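Local coordinates for capsular polysaccharide biosynthesis protein (Burkholderia pseudomallei, PDB 4BQN), which binds coenzyme A and probably acts as an acetyltransferase in the biosynthesis of the capsular polysaccharide, at residues A92-W100 with K176-L187. The protein carries 1 engineered substitution. Residues are numbered along the deposited sequence; the frame is centred on the assembly and turned at random.
Sequences ALSVQYMHW and KQIDISVTDFIL. With COA (coenzyme A), chain C.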
ATOM      1  N   ALA A  92     -10.306  11.437  17.194  1.00 16.49           N
ATOM      2  CA  ALA A  92      -9.874  11.150  15.828  1.00 14.98           C
ATOM      3  C   ALA A  92      -8.383  10.795  15.861  1.00 14.96           C
ATOM      4  O   ALA A  92      -7.546  11.602  16.276  1.00 17.83           O
ATOM      5  CB  ALA A  92     -10.134  12.343  14.917  1.00 17.57           C
ATOM      6  N   LEU A  93      -8.061   9.568  15.462  1.00 13.31           N
ATOM      7  CA  LEU A  93      -6.676   9.087  15.464  1.00 13.67           C
ATOM      8  C   LEU A  93      -6.253   8.745  14.058  1.00 12.48           C
ATOM      9  O   LEU A  93      -6.914   7.947  13.361  1.00 12.74           O
ATOM     10  CB  LEU A  93      -6.527   7.855  16.358  1.00 15.23           C
ATOM     11  CG  LEU A  93      -6.607   8.081  17.869  1.00 16.40           C
ATOM     12  CD1 LEU A  93      -6.672   6.739  18.584  1.00 18.07           C
ATOM     13  CD2 LEU A  93      -5.418   8.893  18.362  1.00 24.35           C
ATOM     14  N   SER A  94      -5.172   9.376  13.613  1.00 12.21           N
ATOM     15  CA  SER A  94      -4.644   9.063  12.290  1.00 12.01           C
ATOM     16  C   SER A  94      -3.741   7.838  12.295  1.00 10.74           C
ATOM     17  O   SER A  94      -2.948   7.603  13.230  1.00 12.16           O
ATOM     18  CB  SER A  94      -3.946  10.269  11.675  1.00 12.84           C
ATOM     19  OG  SER A  94      -2.969  10.778  12.569  1.00 12.76           O
ATOM     20  N   VAL A  95      -3.888   7.073  11.221  1.00 10.79           N
ATOM     21  CA  VAL A  95      -3.169   5.830  10.999  1.00 11.20           C
ATOM     22  C   VAL A  95      -2.353   5.957   9.721  1.00  9.91           C
ATOM     23  O   VAL A  95      -2.868   6.403   8.681  1.00 11.45           O
ATOM     24  CB  VAL A  95      -4.159   4.654  10.837  1.00 12.25           C
ATOM     25  CG1 VAL A  95      -3.410   3.343  10.609  1.00 14.12           C
ATOM     26  CG2 VAL A  95      -5.051   4.559  12.062  1.00 13.21           C
ATOM     27  N   GLN A  96      -1.099   5.535   9.811  1.00 10.89           N
ATOM     28  CA  GLN A  96      -0.180   5.537   8.703  1.00 10.90           C
ATOM     29  C   GLN A  96      -0.785   4.888   7.451  1.00 10.02           C
ATOM     30  O   GLN A  96      -1.436   3.838   7.540  1.00 11.07           O
ATOM     31  CB  GLN A  96       1.062   4.753   9.118  1.00 12.08           C
ATOM     32  CG  GLN A  96       2.129   4.595   8.046  1.00 12.50           C
ATOM     33  CD  GLN A  96       3.390   4.027   8.652  1.00 12.33           C
ATOM     34  OE1 GLN A  96       3.354   2.978   9.291  1.00 13.34           O
ATOM     35  NE2 GLN A  96       4.516   4.738   8.482  1.00 14.74           N
ATOM     36  N   TYR A  97      -0.549   5.517   6.297  1.00 10.26           N
ATOM     37  CA  TYR A  97      -0.822   4.909   5.008  1.00  9.36           C
ATOM     38  C   TYR A  97       0.406   4.060   4.669  1.00  9.60           C
ATOM     39  O   TYR A  97       1.521   4.584   4.483  1.00 11.82           O
ATOM     40  CB  TYR A  97      -1.088   5.961   3.937  1.00 11.08           C
ATOM     41  CG  TYR A  97      -1.288   5.344   2.581  1.00  9.29           C
ATOM     42  CD1 TYR A  97      -2.389   4.520   2.320  1.00 11.34           C
ATOM     43  CD2 TYR A  97      -0.359   5.548   1.565  1.00 10.21           C
ATOM     44  CE1 TYR A  97      -2.573   3.943   1.076  1.00 10.70           C
ATOM     45  CE2 TYR A  97      -0.533   4.974   0.312  1.00 11.23           C
ATOM     46  CZ  TYR A  97      -1.639   4.169   0.076  1.00 10.18           C
ATOM     47  OH  TYR A  97      -1.843   3.600  -1.150  1.00 11.90           O
ATOM     48  N   MET A  98       0.228   2.748   4.633  0.75  9.71           N
ATOM     49  CA  MET A  98       1.357   1.843   4.522  0.75  9.31           C
ATOM     50  C   MET A  98       1.697   1.604   3.047  0.75  8.52           C
ATOM     51  O   MET A  98       0.936   0.971   2.318  0.75 11.04           O
ATOM     52  CB  MET A  98       1.030   0.528   5.234  0.75  9.35           C
ATOM     53  CG  MET A  98       0.810   0.712   6.716  0.75 10.93           C
ATOM     54  SD  MET A  98       0.083  -0.717   7.538  0.75 11.21           S
ATOM     55  CE  MET A  98      -1.658  -0.449   7.176  0.75 14.01           C
ATOM     56  N   HIS A  99       2.861   2.084   2.625  1.00  9.77           N
ATOM     57  CA  HIS A  99       3.336   1.958   1.255  1.00  9.37           C
ATOM     58  C   HIS A  99       4.816   1.618   1.352  1.00  9.19           C
ATOM     59  O   HIS A  99       5.557   2.246   2.122  1.00 10.65           O
ATOM     60  CB  HIS A  99       3.062   3.258   0.498  1.00 10.87           C
ATOM     61  CG  HIS A  99       3.570   3.291  -0.907  1.00 10.54           C
ATOM     62  ND1 HIS A  99       2.734   3.406  -2.000  1.00 10.84           N
ATOM     63  CD2 HIS A  99       4.834   3.283  -1.398  1.00 10.70           C
ATOM     64  CE1 HIS A  99       3.464   3.466  -3.099  1.00 11.63           C
ATOM     65  NE2 HIS A  99       4.741   3.387  -2.763  1.00 11.30           N
ATOM     66  N   TRP A 100       5.240   0.606   0.607  1.00  9.22           N
ATOM     67  CA  TRP A 100       6.609   0.111   0.712  1.00  9.56           C
ATOM     68  C   TRP A 100       6.972  -0.587  -0.580  1.00  8.46           C
ATOM     69  O   TRP A 100       6.382  -1.622  -0.905  1.00  9.53           O
ATOM     70  CB  TRP A 100       6.698  -0.877   1.879  1.00 10.11           C
ATOM     71  CG  TRP A 100       8.062  -1.388   2.162  1.00  9.52           C
ATOM     72  CD1 TRP A 100       8.619  -2.571   1.733  1.00 11.24           C
ATOM     73  CD2 TRP A 100       9.039  -0.765   3.010  1.00  9.85           C
ATOM     74  NE1 TRP A 100       9.895  -2.703   2.248  1.00 10.74           N
ATOM     75  CE2 TRP A 100      10.180  -1.606   3.023  1.00 10.72           C
ATOM     76  CE3 TRP A 100       9.070   0.431   3.749  1.00 10.28           C
ATOM     77  CZ2 TRP A 100      11.322  -1.301   3.764  1.00 12.22           C
ATOM     78  CZ3 TRP A 100      10.205   0.733   4.486  1.00 13.13           C
ATOM     79  CH2 TRP A 100      11.322  -0.123   4.476  1.00 13.97           C
ATOM     80  N   LYS A 176      -1.031  17.728  10.818  1.00 16.88           N
ATOM     81  CA  LYS A 176      -1.120  16.928  12.039  1.00 15.60           C
ATOM     82  C   LYS A 176      -0.249  15.677  11.942  1.00 13.91           C
ATOM     83  O   LYS A 176      -0.432  14.880  11.021  1.00 15.22           O
ATOM     84  CB  LYS A 176      -2.571  16.520  12.295  1.00 16.79           C
ATOM     85  CG  LYS A 176      -2.722  15.642  13.520  1.00 16.83           C
ATOM     86  CD  LYS A 176      -4.111  15.029  13.614  1.00 15.42           C
ATOM     87  CE  LYS A 176      -4.073  13.841  14.562  1.00 18.12           C
ATOM     88  NZ  LYS A 176      -5.372  13.117  14.654  1.00 19.79           N
ATOM     89  N   GLN A 177       0.669  15.496  12.897  1.00 14.45           N
ATOM     90  CA  GLN A 177       1.537  14.316  12.926  0.70 15.96           C
ATOM     91  C   GLN A 177       0.690  13.045  12.963  1.00 13.12           C
ATOM     92  O   GLN A 177      -0.306  12.986  13.665  1.00 15.17           O
ATOM     93  CB  GLN A 177       2.464  14.381  14.147  0.70 21.58           C
ATOM     94  CG  GLN A 177       3.525  13.290  14.221  0.70 21.39           C
ATOM     95  CD  GLN A 177       4.523  13.541  15.338  0.70 28.35           C
ATOM     96  OE1 GLN A 177       5.440  14.354  15.200  0.70 38.91           O
ATOM     97  NE2 GLN A 177       4.352  12.842  16.453  0.70 34.40           N
ATOM     98  N   ILE A 178       1.089  12.026  12.194  1.00 13.01           N
ATOM     99  CA  ILE A 178       0.360  10.759  12.189  1.00 12.30           C
ATOM    100  C   ILE A 178       0.412  10.131  13.588  1.00 11.69           C
ATOM    101  O   ILE A 178       1.482  10.023  14.185  1.00 15.44           O
ATOM    102  CB  ILE A 178       0.898   9.784  11.120  1.00 11.84           C
ATOM    103  CG1 ILE A 178       0.668  10.375   9.729  1.00 12.69           C
ATOM    104  CG2 ILE A 178       0.234   8.427  11.270  1.00 13.92           C
ATOM    105  CD1 ILE A 178       1.130   9.499   8.574  1.00 15.14           C
ATOM    106  N   ASP A 179      -0.745   9.754  14.131  1.00 11.67           N
ATOM    107  CA  ASP A 179      -0.793   9.184  15.476  1.00 12.99           C
ATOM    108  C   ASP A 179      -0.202   7.779  15.589  1.00 13.29           C
ATOM    109  O   ASP A 179       0.485   7.486  16.571  1.00 16.01           O
ATOM    110  CB  ASP A 179      -2.227   9.170  16.027  1.00 14.23           C
ATOM    111  CG  ASP A 179      -2.785  10.563  16.264  1.00 14.24           C
ATOM    112  OD1 ASP A 179      -2.142  11.341  17.000  1.00 16.93           O
ATOM    113  OD2 ASP A 179      -3.864  10.872  15.713  1.00 16.47           O
ATOM    114  N   ILE A 180      -0.461   6.923  14.598  1.00 12.08           N
ATOM    115  CA  ILE A 180      -0.221   5.487  14.733  1.00 12.04           C
ATOM    116  C   ILE A 180       0.548   5.009  13.506  1.00 12.19           C
ATOM    117  O   ILE A 180       0.039   5.108  12.390  1.00 13.18           O
ATOM    118  CB  ILE A 180      -1.556   4.722  14.862  1.00 12.73           C
ATOM    119  CG1 ILE A 180      -2.332   5.166  16.118  1.00 15.81           C
ATOM    120  CG2 ILE A 180      -1.312   3.222  14.911  1.00 14.78           C
ATOM    121  CD1 ILE A 180      -3.836   4.995  16.004  1.00 14.69           C
ATOM    122  N   SER A 181       1.770   4.508  13.712  0.69 12.87           N
ATOM    123  CA  SER A 181       2.647   4.060  12.621  0.69 12.29           C
ATOM    124  C   SER A 181       3.427   2.794  12.965  0.69 12.82           C
ATOM    125  O   SER A 181       3.572   2.436  14.139  0.69 16.96           O
ATOM    126  CB  SER A 181       3.646   5.151  12.246  0.69 13.62           C
ATOM    127  OG  SER A 181       3.004   6.326  11.798  0.69 14.82           O
ATOM    128  N   VAL A 182       3.950   2.143  11.931  1.00 11.97           N
ATOM    129  CA  VAL A 182       4.725   0.910  12.078  1.00 11.87           C
ATOM    130  C   VAL A 182       6.028   0.955  11.274  1.00 12.46           C
ATOM    131  O   VAL A 182       6.550  -0.080  10.876  1.00 12.66           O
ATOM    132  CB  VAL A 182       3.919  -0.351  11.679  1.00 11.91           C
ATOM    133  CG1 VAL A 182       2.885  -0.684  12.737  1.00 15.19           C
ATOM    134  CG2 VAL A 182       3.250  -0.185  10.315  1.00 12.60           C
ATOM    135  N   THR A 183       6.586   2.148  11.097  1.00 13.37           N
ATOM    136  CA  THR A 183       7.785   2.330  10.271  1.00 13.11           C
ATOM    137  C   THR A 183       8.984   1.489  10.748  1.00 12.62           C
ATOM    138  O   THR A 183       9.629   0.810   9.934  1.00 13.45           O
ATOM    139  CB  THR A 183       8.182   3.813  10.194  1.00 16.64           C
ATOM    140  OG1 THR A 183       7.043   4.570   9.754  1.00 19.03           O
ATOM    141  CG2 THR A 183       9.347   4.013   9.213  1.00 22.63           C
ATOM    142  N   ASP A 184       9.280   1.529  12.051  1.00 12.57           N
ATOM    143  CA  ASP A 184      10.439   0.797  12.575  1.00 14.32           C
ATOM    144  C   ASP A 184      10.234  -0.705  12.426  1.00 12.90           C
ATOM    145  O   ASP A 184      11.167  -1.435  12.097  1.00 13.86           O
ATOM    146  CB  ASP A 184      10.689   1.160  14.051  1.00 15.62           C
ATOM    147  CG  ASP A 184      10.985   2.638  14.256  1.00 20.43           C
ATOM    148  OD1 ASP A 184      11.651   3.250  13.393  1.00 24.58           O
ATOM    149  OD2 ASP A 184      10.554   3.193  15.291  1.00 22.44           O
ATOM    150  N   PHE A 185       9.005  -1.151  12.651  1.00 12.90           N
ATOM    151  CA  PHE A 185       8.649  -2.544  12.464  1.00 11.54           C
ATOM    152  C   PHE A 185       8.889  -2.994  11.023  1.00 11.43           C
ATOM    153  O   PHE A 185       9.473  -4.045  10.778  1.00 12.22           O
ATOM    154  CB  PHE A 185       7.180  -2.775  12.860  1.00 12.44           C
ATOM    155  CG  PHE A 185       6.728  -4.186  12.675  1.00 11.66           C
ATOM    156  CD1 PHE A 185       7.028  -5.158  13.623  1.00 13.75           C
ATOM    157  CD2 PHE A 185       6.045  -4.565  11.510  1.00 13.24           C
ATOM    158  CE1 PHE A 185       6.623  -6.470  13.445  1.00 14.94           C
ATOM    159  CE2 PHE A 185       5.643  -5.881  11.322  1.00 14.73           C
ATOM    160  CZ  PHE A 185       5.939  -6.832  12.290  1.00 14.38           C
ATOM    161  N   ILE A 186       8.432  -2.198  10.066  1.00 11.46           N
ATOM    162  CA  ILE A 186       8.606  -2.579   8.662  1.00 11.23           C
ATOM    163  C   ILE A 186      10.094  -2.745   8.311  1.00 11.57           C
ATOM    164  O   ILE A 186      10.498  -3.776   7.773  1.00 12.63           O
ATOM    165  CB  ILE A 186       7.915  -1.598   7.694  1.00 12.11           C
ATOM    166  CG1 ILE A 186       6.386  -1.647   7.892  1.00 11.79           C
ATOM    167  CG2 ILE A 186       8.279  -1.939   6.249  1.00 12.66           C
ATOM    168  CD1 ILE A 186       5.632  -0.508   7.225  1.00 11.63           C
ATOM    169  N   LEU A 187      10.906  -1.740   8.621  1.00 12.05           N
ATOM    170  CA  LEU A 187      12.306  -1.813   8.238  1.00 12.23           C
ATOM    171  C   LEU A 187      12.975  -3.008   8.904  1.00 13.57           C
ATOM    172  O   LEU A 187      13.761  -3.712   8.271  1.00 14.61           O
ATOM    173  CB  LEU A 187      13.036  -0.521   8.575  1.00 13.60           C
ATOM    174  CG  LEU A 187      14.536  -0.506   8.236  1.00 16.43           C
ATOM    175  CD1 LEU A 187      14.788  -0.634   6.735  1.00 18.32           C
ATOM    176  CD2 LEU A 187      15.230   0.720   8.818  1.00 19.75           C
TER
HETATM  177  N1A COA C 320       6.335   6.144  -0.944  0.88 11.01           N
HETATM  178  C2A COA C 320       6.153   6.480  -2.246  0.88 11.40           C
HETATM  179  N3A COA C 320       4.961   6.865  -2.734  0.88 11.17           N
HETATM  180  C4A COA C 320       3.901   6.962  -1.900  0.88 11.15           C
HETATM  181  C5A COA C 320       4.032   6.626  -0.487  0.88 10.57           C
HETATM  182  C6A COA C 320       5.347   6.197  -0.029  0.88 10.19           C
HETATM  183  N6A COA C 320       5.534   5.862   1.265  0.88 11.13           N
HETATM  184  N7A COA C 320       2.828   6.801   0.106  0.88 12.43           N
HETATM  185  C8A COA C 320       1.984   7.236  -0.864  0.88 11.16           C
HETATM  186  N9A COA C 320       2.622   7.303  -2.055  0.88 11.19           N
HETATM  187  C1B COA C 320       2.096   7.769  -3.344  0.88 12.15           C
HETATM  188  C2B COA C 320       0.635   7.451  -3.610  0.88 13.86           C
HETATM  189  O2B COA C 320       0.504   6.152  -4.190  0.88 13.58           O
HETATM  190  C3B COA C 320       0.293   8.581  -4.568  0.88 13.79           C
HETATM  191  O3B COA C 320       0.854   8.229  -5.847  0.88 14.72           O
HETATM  192  P3B COA C 320       0.481   9.016  -7.199  0.44 16.82           P
HETATM  193  O7A COA C 320       1.151   8.194  -8.271  0.44 21.14           O
HETATM  194  O8A COA C 320      -1.022   8.964  -7.261  0.44 16.50           O
HETATM  195  O9A COA C 320       1.037  10.412  -7.047  0.44 17.89           O
HETATM  196  C4B COA C 320       1.081   9.763  -4.005  0.88 12.45           C
HETATM  197  O4B COA C 320       2.161   9.195  -3.262  0.88 12.21           O
HETATM  198  C5B COA C 320       0.263  10.693  -3.108  0.88 13.86           C
HETATM  199  O5B COA C 320      -0.299   9.893  -2.074  0.88 13.60           O
HETATM  200  P1A COA C 320      -0.273  10.340  -0.551  0.88 14.06           P
HETATM  201  O1A COA C 320      -0.808   9.177   0.232  0.88 13.79           O
HETATM  202  O2A COA C 320       1.078  10.868  -0.170  0.88 14.79           O
HETATM  203  O3A COA C 320      -1.265  11.588  -0.429  0.88 15.21           O
HETATM  204  P2A COA C 320      -2.823  11.848  -0.748  0.88 14.17           P
HETATM  205  O4A COA C 320      -2.885  12.853  -1.871  0.88 17.02           O
HETATM  206  O5A COA C 320      -3.439  12.230   0.569  0.88 15.04           O
HETATM  207  O6A COA C 320      -3.429  10.474  -1.274  0.88 13.66           O
HETATM  208  CBP COA C 320      -4.256   8.224  -1.369  0.88 15.21           C
HETATM  209  CCP COA C 320      -3.915   9.396  -0.449  0.88 15.05           C
HETATM  210  CDP COA C 320      -4.771   7.045  -0.552  0.88 18.35           C
HETATM  211  CEP COA C 320      -5.391   8.659  -2.281  0.88 19.76           C
HETATM  212  CAP COA C 320      -2.976   7.858  -2.165  0.88 13.61           C
HETATM  213  OAP COA C 320      -2.013   7.266  -1.291  0.88 12.62           O
HETATM  214  C9P COA C 320      -3.129   6.956  -3.380  0.88 19.90           C
HETATM  215  O9P COA C 320      -3.437   7.430  -4.467  0.88 22.45           O
HETATM  216  N8P COA C 320      -2.859   5.653  -3.242  0.88 18.41           N
HETATM  217  C7P COA C 320      -2.914   4.726  -4.365  0.88 22.56           C
HETATM  218  C6P COA C 320      -4.312   4.341  -4.814  0.88 26.53           C
HETATM  219  C5P COA C 320      -5.004   3.657  -3.665  0.88 32.56           C
HETATM  220  O5P COA C 320      -5.666   4.290  -2.856  0.88 26.92           O
HETATM  221  N4P COA C 320      -4.838   2.349  -3.608  0.88 38.10           N
HETATM  222  C3P COA C 320      -5.432   1.560  -2.566  0.88 35.62           C
HETATM  223  C2P COA C 320      -4.355   0.796  -1.831  0.88 27.88           C
HETATM  224  S1P COA C 320      -4.990   0.349  -0.264  0.88 26.50           S
HETATM  225  O   HOH W   1      -2.361  12.866  10.978  1.00 16.43           O
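Gln-96 reaches across to the start of helix 183-189 and holds it with both ends of its amide. With CG anti to the backbone N (chi1 177°) and the chain extended beyond it, OE1 accepts a hydrogen bond from Val-182 N, of the N-cap residue, at 2.8 Å from above the carbonyl plane, while NE2 donates a hydrogen bond to Thr-183 OG1, nearly in the amide plane, also at 2.8 Å. These two bonds fix the rotation of the buried amide.

A second polar cluster centres on Ser-94. Ser-94 N donates to Asp-179 OD2, on its anti lone pair, at 2.9 Å, and Ser-94 OG accepts a hydrogen bond from Asp-179 N in return. Lys-176 NZ closes a salt bridge on the syn side of the same OD2 and adds a weak bond to Ala-92 O; Tyr-65 is a further partner of this ammonium. A water links Ser-94 OG to Lys-176 O.

Between these two clusters the backbones make a single bridge, Val-95 with Ile-180: Gln-96 N donates to Ile-180 O almost straight on, and Ile-180 N bonds weakly to Ser-94 O.

Apolar packing finishes the contact. Ile-180 CD1 rests against Leu-93 CB and Val-95 CG2, and Ile-186 CG2 sits over the indole of Trp-100, a CH-pi contact 3.5 Å from the six-membered ring centroid, with Leu-187 CD1 at the ring edge.

The 176-187 segment flanks the edge strand 91-94 of the parallel sheet and the loop after it, where Tyr-97 OH accepts from coenzyme A N8P and the His-99 ring lies against the adenine; Tyr-97 and His-99 on that loop belong to the coenzyme A pocket.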